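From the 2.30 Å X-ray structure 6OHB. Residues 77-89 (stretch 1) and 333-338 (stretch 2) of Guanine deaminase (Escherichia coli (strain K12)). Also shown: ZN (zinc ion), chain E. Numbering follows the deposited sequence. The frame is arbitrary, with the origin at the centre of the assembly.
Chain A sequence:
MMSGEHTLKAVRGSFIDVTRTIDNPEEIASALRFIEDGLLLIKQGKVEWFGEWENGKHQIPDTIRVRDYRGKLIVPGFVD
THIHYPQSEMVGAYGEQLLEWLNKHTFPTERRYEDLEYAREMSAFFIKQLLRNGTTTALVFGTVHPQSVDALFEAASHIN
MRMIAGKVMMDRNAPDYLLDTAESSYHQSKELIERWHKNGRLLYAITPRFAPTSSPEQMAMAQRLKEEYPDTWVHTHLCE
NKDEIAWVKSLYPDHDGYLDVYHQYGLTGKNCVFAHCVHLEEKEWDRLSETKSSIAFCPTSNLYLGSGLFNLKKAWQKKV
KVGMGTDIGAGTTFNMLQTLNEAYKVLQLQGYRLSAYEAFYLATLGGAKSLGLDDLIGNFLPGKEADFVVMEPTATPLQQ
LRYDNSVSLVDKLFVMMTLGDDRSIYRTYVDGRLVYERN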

ATOM      1  N   GLY A  77      10.558  -2.791 -19.277  1.00 29.61           N
ATOM      2  CA  GLY A  77       9.405  -1.967 -18.951  1.00 28.67           C
ATOM      3  C   GLY A  77       8.259  -2.803 -18.410  1.00 33.40           C
ATOM      4  O   GLY A  77       8.031  -3.938 -18.838  1.00 29.03           O
ATOM      5  N   PHE A  78       7.556  -2.252 -17.423  1.00 31.99           N
ATOM      6  CA  PHE A  78       6.434  -2.966 -16.830  1.00 31.24           C
ATOM      7  C   PHE A  78       5.238  -3.014 -17.776  1.00 29.77           C
ATOM      8  O   PHE A  78       5.004  -2.099 -18.579  1.00 27.40           O
ATOM      9  CB  PHE A  78       6.033  -2.328 -15.498  1.00 28.96           C
ATOM     10  CG  PHE A  78       7.144  -2.308 -14.489  1.00 35.43           C
ATOM     11  CD1 PHE A  78       7.898  -3.446 -14.249  1.00 35.73           C
ATOM     12  CD2 PHE A  78       7.448  -1.148 -13.794  1.00 36.32           C
ATOM     13  CE1 PHE A  78       8.929  -3.434 -13.331  1.00 34.95           C
ATOM     14  CE2 PHE A  78       8.480  -1.129 -12.872  1.00 36.22           C
ATOM     15  CZ  PHE A  78       9.221  -2.277 -12.641  1.00 44.62           C
ATOM     16  N   VAL A  79       4.452  -4.083 -17.626  1.00 25.79           N
ATOM     17  CA  VAL A  79       3.313  -4.389 -18.484  1.00 33.49           C
ATOM     18  C   VAL A  79       2.063  -4.390 -17.610  1.00 40.44           C
ATOM     19  O   VAL A  79       1.895  -5.265 -16.748  1.00 36.80           O
ATOM     20  CB  VAL A  79       3.484  -5.737 -19.195  1.00 36.12           C
ATOM     21  CG1 VAL A  79       2.277  -6.023 -20.075  1.00 40.11           C
ATOM     22  CG2 VAL A  79       4.781  -5.746 -20.015  1.00 33.84           C
ATOM     23  N   ASP A  80       1.176  -3.423 -17.851  1.00 36.21           N
ATOM     24  CA  ASP A  80      -0.056  -3.235 -17.090  1.00 42.22           C
ATOM     25  C   ASP A  80      -1.220  -3.773 -17.919  1.00 41.36           C
ATOM     26  O   ASP A  80      -1.616  -3.154 -18.911  1.00 43.76           O
ATOM     27  CB  ASP A  80      -0.246  -1.752 -16.777  1.00 38.81           C
ATOM     28  CG  ASP A  80      -1.280  -1.501 -15.692  1.00 52.83           C
ATOM     29  OD1 ASP A  80      -2.201  -2.333 -15.517  1.00 51.03           O
ATOM     30  OD2 ASP A  80      -1.169  -0.454 -15.018  1.00 49.06           O
ATOM     31  N   THR A  81      -1.803  -4.893 -17.489  1.00 34.43           N
ATOM     32  CA  THR A  81      -2.741  -5.615 -18.345  1.00 42.68           C
ATOM     33  C   THR A  81      -4.208  -5.219 -18.169  1.00 40.43           C
ATOM     34  O   THR A  81      -5.060  -5.796 -18.853  1.00 43.92           O
ATOM     35  CB  THR A  81      -2.602  -7.127 -18.133  1.00 42.06           C
ATOM     36  OG1 THR A  81      -2.898  -7.463 -16.770  1.00 36.65           O
ATOM     37  CG2 THR A  81      -1.191  -7.595 -18.490  1.00 40.62           C
ATOM     38  N   HIS A  82      -4.532  -4.248 -17.312  1.00 39.59           N
ATOM     39  CA  HIS A  82      -5.904  -3.731 -17.240  1.00 45.18           C
ATOM     40  C   HIS A  82      -5.879  -2.384 -16.529  1.00 40.81           C
ATOM     41  O   HIS A  82      -5.579  -2.320 -15.333  1.00 40.95           O
ATOM     42  CB  HIS A  82      -6.842  -4.707 -16.528  1.00 43.03           C
ATOM     43  CG  HIS A  82      -8.253  -4.213 -16.407  1.00 43.83           C
ATOM     44  ND1 HIS A  82      -9.111  -4.130 -17.483  1.00 43.24           N
ATOM     45  CD2 HIS A  82      -8.952  -3.768 -15.336  1.00 49.78           C
ATOM     46  CE1 HIS A  82     -10.278  -3.661 -17.079  1.00 48.76           C
ATOM     47  NE2 HIS A  82     -10.208  -3.435 -15.780  1.00 47.83           N
ATOM     48  N   ILE A  83      -6.200  -1.321 -17.259  1.00 40.53           N
ATOM     49  CA  ILE A  83      -6.233   0.022 -16.694  1.00 40.34           C
ATOM     50  C   ILE A  83      -7.252   0.836 -17.482  1.00 41.37           C
ATOM     51  O   ILE A  83      -7.399   0.659 -18.695  1.00 45.83           O
ATOM     52  CB  ILE A  83      -4.822   0.655 -16.693  1.00 47.74           C
ATOM     53  CG1 ILE A  83      -4.844   2.047 -16.060  1.00 45.05           C
ATOM     54  CG2 ILE A  83      -4.221   0.673 -18.100  1.00 38.80           C
ATOM     55  CD1 ILE A  83      -3.462   2.629 -15.819  1.00 42.73           C
ATOM     56  N   HIS A  84      -7.984   1.700 -16.781  1.00 41.79           N
ATOM     57  CA  HIS A  84      -9.026   2.538 -17.372  1.00 40.63           C
ATOM     58  C   HIS A  84      -8.468   3.954 -17.555  1.00 40.74           C
ATOM     59  O   HIS A  84      -8.174   4.642 -16.572  1.00 46.93           O
ATOM     60  CB  HIS A  84     -10.289   2.540 -16.497  1.00 40.35           C
ATOM     61  CG  HIS A  84     -10.978   1.205 -16.362  1.00 40.13           C
ATOM     62  ND1 HIS A  84     -12.156   0.905 -17.016  1.00 41.16           N
ATOM     63  CD2 HIS A  84     -10.699   0.127 -15.593  1.00 38.18           C
ATOM     64  CE1 HIS A  84     -12.550  -0.312 -16.686  1.00 41.23           C
ATOM     65  NE2 HIS A  84     -11.678  -0.808 -15.831  1.00 32.92           N
ATOM     66  N   TYR A  85      -8.296   4.376 -18.815  1.00 39.13           N
ATOM     67  CA  TYR A  85      -7.812   5.727 -19.111  1.00 43.15           C
ATOM     68  C   TYR A  85      -8.678   6.852 -18.539  1.00 49.89           C
ATOM     69  O   TYR A  85      -8.118   7.770 -17.914  1.00 43.22           O
ATOM     70  CB  TYR A  85      -7.623   5.857 -20.632  1.00 41.66           C
ATOM     71  CG  TYR A  85      -7.963   7.196 -21.268  1.00 46.26           C
ATOM     72  CD1 TYR A  85      -7.258   8.355 -20.943  1.00 46.19           C
ATOM     73  CD2 TYR A  85      -8.969   7.292 -22.226  1.00 48.92           C
ATOM     74  CE1 TYR A  85      -7.565   9.570 -21.533  1.00 43.44           C
ATOM     75  CE2 TYR A  85      -9.280   8.505 -22.826  1.00 47.36           C
ATOM     76  CZ  TYR A  85      -8.576   9.638 -22.476  1.00 52.62           C
ATOM     77  OH  TYR A  85      -8.888  10.844 -23.070  1.00 55.15           O
ATOM     78  N   PRO A  86     -10.017   6.876 -18.725  1.00 46.53           N
ATOM     79  CA  PRO A  86     -10.787   8.057 -18.301  1.00 52.82           C
ATOM     80  C   PRO A  86     -11.251   8.018 -16.851  1.00 52.91           C
ATOM     81  O   PRO A  86     -12.412   8.334 -16.567  1.00 65.73           O
ATOM     82  CB  PRO A  86     -11.982   8.041 -19.258  1.00 57.36           C
ATOM     83  CG  PRO A  86     -12.244   6.587 -19.458  1.00 54.30           C
ATOM     84  CD  PRO A  86     -10.880   5.907 -19.433  1.00 53.05           C
ATOM     85  N   GLN A  87     -10.375   7.631 -15.921  1.00 52.51           N
ATOM     86  CA  GLN A  87     -10.794   7.464 -14.534  1.00 52.50           C
ATOM     87  C   GLN A  87      -9.752   7.922 -13.521  1.00 58.35           C
ATOM     88  O   GLN A  87      -9.906   7.630 -12.327  1.00 52.58           O
ATOM     89  CB  GLN A  87     -11.148   5.998 -14.263  1.00 47.13           C
ATOM     90  CG  GLN A  87     -12.443   5.534 -14.908  1.00 47.15           C
ATOM     91  CD  GLN A  87     -12.753   4.089 -14.595  1.00 46.87           C
ATOM     92  OE1 GLN A  87     -12.090   3.470 -13.760  1.00 46.42           O
ATOM     93  NE2 GLN A  87     -13.769   3.544 -15.252  1.00 55.30           N
ATOM     94  N   SER A  88      -8.704   8.632 -13.952  1.00 55.52           N
ATOM     95  CA  SER A  88      -7.624   8.989 -13.036  1.00 52.76           C
ATOM     96  C   SER A  88      -8.117   9.869 -11.890  1.00 59.15           C
ATOM     97  O   SER A  88      -7.644   9.739 -10.755  1.00 56.74           O
ATOM     98  CB  SER A  88      -6.503   9.690 -13.805  1.00 44.13           C
ATOM     99  OG  SER A  88      -5.962   8.849 -14.810  1.00 55.39           O
ATOM    100  N   GLU A  89      -9.073  10.756 -12.158  1.00 53.46           N
ATOM    101  CA  GLU A  89      -9.531  11.726 -11.170  1.00 54.63           C
ATOM    102  C   GLU A  89     -10.608  11.185 -10.235  1.00 54.96           C
ATOM    103  O   GLU A  89     -11.000  11.890  -9.299  1.00 55.56           O
ATOM    104  CB  GLU A  89     -10.050  12.988 -11.874  1.00 58.35           C
ATOM    105  CG  GLU A  89     -11.322  12.782 -12.682  1.00 56.95           C
ATOM    106  CD  GLU A  89     -11.052  12.463 -14.143  1.00 62.57           C
ATOM    107  OE1 GLU A  89     -10.131  11.665 -14.428  1.00 65.06           O
ATOM    108  OE2 GLU A  89     -11.764  13.015 -15.010  1.00 63.15           O
TER
HETATM  109 ZN    ZN E 501     -11.615  -2.396 -14.791  1.00 51.08          ZN
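Stretch 2, residues 333-338: TFNMLQ

A metal site in an enzyme is often carried on a β-strand some of whose side chains hold the ion while others pack against the protein behind it. Residues 77-89 of guanine deaminase illustrate the principle. The strand, 78-84, presents H82 and H84 to the zinc ion, with H82 NE2 2.0 Å and H84 NE2 1.9 Å from ZN; three further ligand atoms come from elsewhere in the structure. Neither histidine touches residues 333-338. That segment, at least 246 residues distant in sequence from anything it touches here, lies instead against F78, I83 and their neighbours.

Stretch 2 begins as loop and turns into a helix at M336, which continues beyond Q338. The start of the helix is secured internally: N335, at the N-cap position, accepts a capping bond through OD1 from Q338 N at 3.2 Å. Just before it, T333 OG1 accepts from N335 N at 3.1 Å and donates to Q338 OE1 at 2.6 Å, so the side chain of T333 ties the loop to the first turn. The two segments run in opposing order along the contact: F78, at the start of the strand, lies nearest M336, with CA atoms 7.0 Å apart, whereas I83 lies nearest F334, with CA atoms 8.7 Å apart.

M336 covers the most surface. Its CA-CB bond points toward the strand, and M336 CB comes within 3.9 Å of F78 CG. With chi1 t and both chi2 and chi3 p, the chain folds so that its terminal methyl reaches past F78: M336 CE lies 3.9 Å from the carbonyl atom V79 O and 4.1 Å from D80 CA. One flexible side chain thus follows three consecutive strand residues. F78 also points toward stretch 2, and its ring extends to the next helical residue, with F78 CZ 4.3 Å from L337 CD2.

F334 makes the second main contact. Its CA-CB bond points sideways, but the end of its ring comes nearer to stretch 1, where F334 CE2 meets I83 CD1 at 3.6 Å. The CA-CB bond of I83 points toward stretch 2, and with both chi angles t the side chain carries CD1 out to the ring. Beyond the strand, S88 OG approaches the ring edge, 3.6 Å from F334 CZ, so the phenyl group spans the strand and the loop that follows it.

No hydrogen bond crosses between the segments. The 350 Å² buried between them, summed over both sides, is mainly a matter of apolar packing, built round M336, F334 and F78.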

ATOM      1  N   THR A 333      -3.267   3.443  -7.559  1.00 44.44           N
ATOM      2  CA  THR A 333      -1.896   3.712  -7.969  1.00 46.78           C
ATOM      3  C   THR A 333      -1.638   3.209  -9.385  1.00 42.35           C
ATOM      4  O   THR A 333      -2.184   2.183  -9.799  1.00 45.26           O
ATOM      5  CB  THR A 333      -0.899   3.091  -6.979  1.00 46.63           C
ATOM      6  OG1 THR A 333       0.430   3.488  -7.331  1.00 50.13           O
ATOM      7  CG2 THR A 333      -0.998   1.568  -6.976  1.00 46.25           C
ATOM      8  N   PHE A 334      -0.820   3.959 -10.134  1.00 40.53           N
ATOM      9  CA  PHE A 334      -0.296   3.514 -11.423  1.00 42.93           C
ATOM     10  C   PHE A 334       0.907   2.591 -11.281  1.00 38.17           C
ATOM     11  O   PHE A 334       1.389   2.070 -12.294  1.00 43.70           O
ATOM     12  CB  PHE A 334       0.149   4.702 -12.286  1.00 41.49           C
ATOM     13  CG  PHE A 334      -0.973   5.459 -12.942  1.00 43.00           C
ATOM     14  CD1 PHE A 334      -1.669   6.442 -12.249  1.00 43.89           C
ATOM     15  CD2 PHE A 334      -1.304   5.220 -14.266  1.00 39.63           C
ATOM     16  CE1 PHE A 334      -2.686   7.154 -12.861  1.00 42.39           C
ATOM     17  CE2 PHE A 334      -2.323   5.926 -14.882  1.00 41.38           C
ATOM     18  CZ  PHE A 334      -3.013   6.894 -14.180  1.00 42.83           C
ATOM     19  N   ASN A 335       1.412   2.398 -10.066  1.00 41.69           N
ATOM     20  CA  ASN A 335       2.725   1.805  -9.854  1.00 40.68           C
ATOM     21  C   ASN A 335       2.638   0.289  -9.763  1.00 44.32           C
ATOM     22  O   ASN A 335       1.877  -0.252  -8.952  1.00 38.28           O
ATOM     23  CB  ASN A 335       3.369   2.372  -8.590  1.00 38.74           C
ATOM     24  CG  ASN A 335       4.842   2.021  -8.484  1.00 42.82           C
ATOM     25  OD1 ASN A 335       5.207   0.987  -7.918  1.00 41.81           O
ATOM     26  ND2 ASN A 335       5.696   2.874  -9.044  1.00 39.28           N
ATOM     27  N   MET A 336       3.446  -0.386 -10.586  1.00 35.56           N
ATOM     28  CA  MET A 336       3.441  -1.844 -10.632  1.00 33.46           C
ATOM     29  C   MET A 336       4.036  -2.454  -9.367  1.00 39.13           C
ATOM     30  O   MET A 336       3.586  -3.513  -8.914  1.00 34.97           O
ATOM     31  CB  MET A 336       4.211  -2.321 -11.868  1.00 36.98           C
ATOM     32  CG  MET A 336       4.204  -3.832 -12.108  1.00 42.30           C
ATOM     33  SD  MET A 336       2.576  -4.559 -12.399  1.00 49.67           S
ATOM     34  CE  MET A 336       1.788  -3.306 -13.409  1.00 45.91           C
ATOM     35  N   LEU A 337       5.052  -1.812  -8.783  1.00 34.84           N
ATOM     36  CA  LEU A 337       5.643  -2.347  -7.558  1.00 35.87           C
ATOM     37  C   LEU A 337       4.602  -2.428  -6.449  1.00 40.98           C
ATOM     38  O   LEU A 337       4.493  -3.446  -5.751  1.00 40.65           O
ATOM     39  CB  LEU A 337       6.846  -1.501  -7.129  1.00 34.02           C
ATOM     40  CG  LEU A 337       7.988  -1.355  -8.141  1.00 41.47           C
ATOM     41  CD1 LEU A 337       9.036  -0.377  -7.628  1.00 41.10           C
ATOM     42  CD2 LEU A 337       8.616  -2.704  -8.450  1.00 35.53           C
ATOM     43  N   GLN A 338       3.827  -1.356  -6.273  1.00 35.00           N
ATOM     44  CA  GLN A 338       2.766  -1.357  -5.273  1.00 38.45           C
ATOM     45  C   GLN A 338       1.674  -2.362  -5.622  1.00 35.05           C
ATOM     46  O   GLN A 338       1.099  -2.997  -4.726  1.00 37.80           O
ATOM     47  CB  GLN A 338       2.194   0.056  -5.136  1.00 32.81           C
ATOM     48  CG  GLN A 338       3.235   1.070  -4.698  1.00 36.65           C
ATOM     49  CD  GLN A 338       2.662   2.455  -4.479  1.00 42.78           C
ATOM     50  OE1 GLN A 338       2.188   3.098  -5.414  1.00 48.73           O
ATOM     51  NE2 GLN A 338       2.709   2.924  -3.238  1.00 46.56           N
TER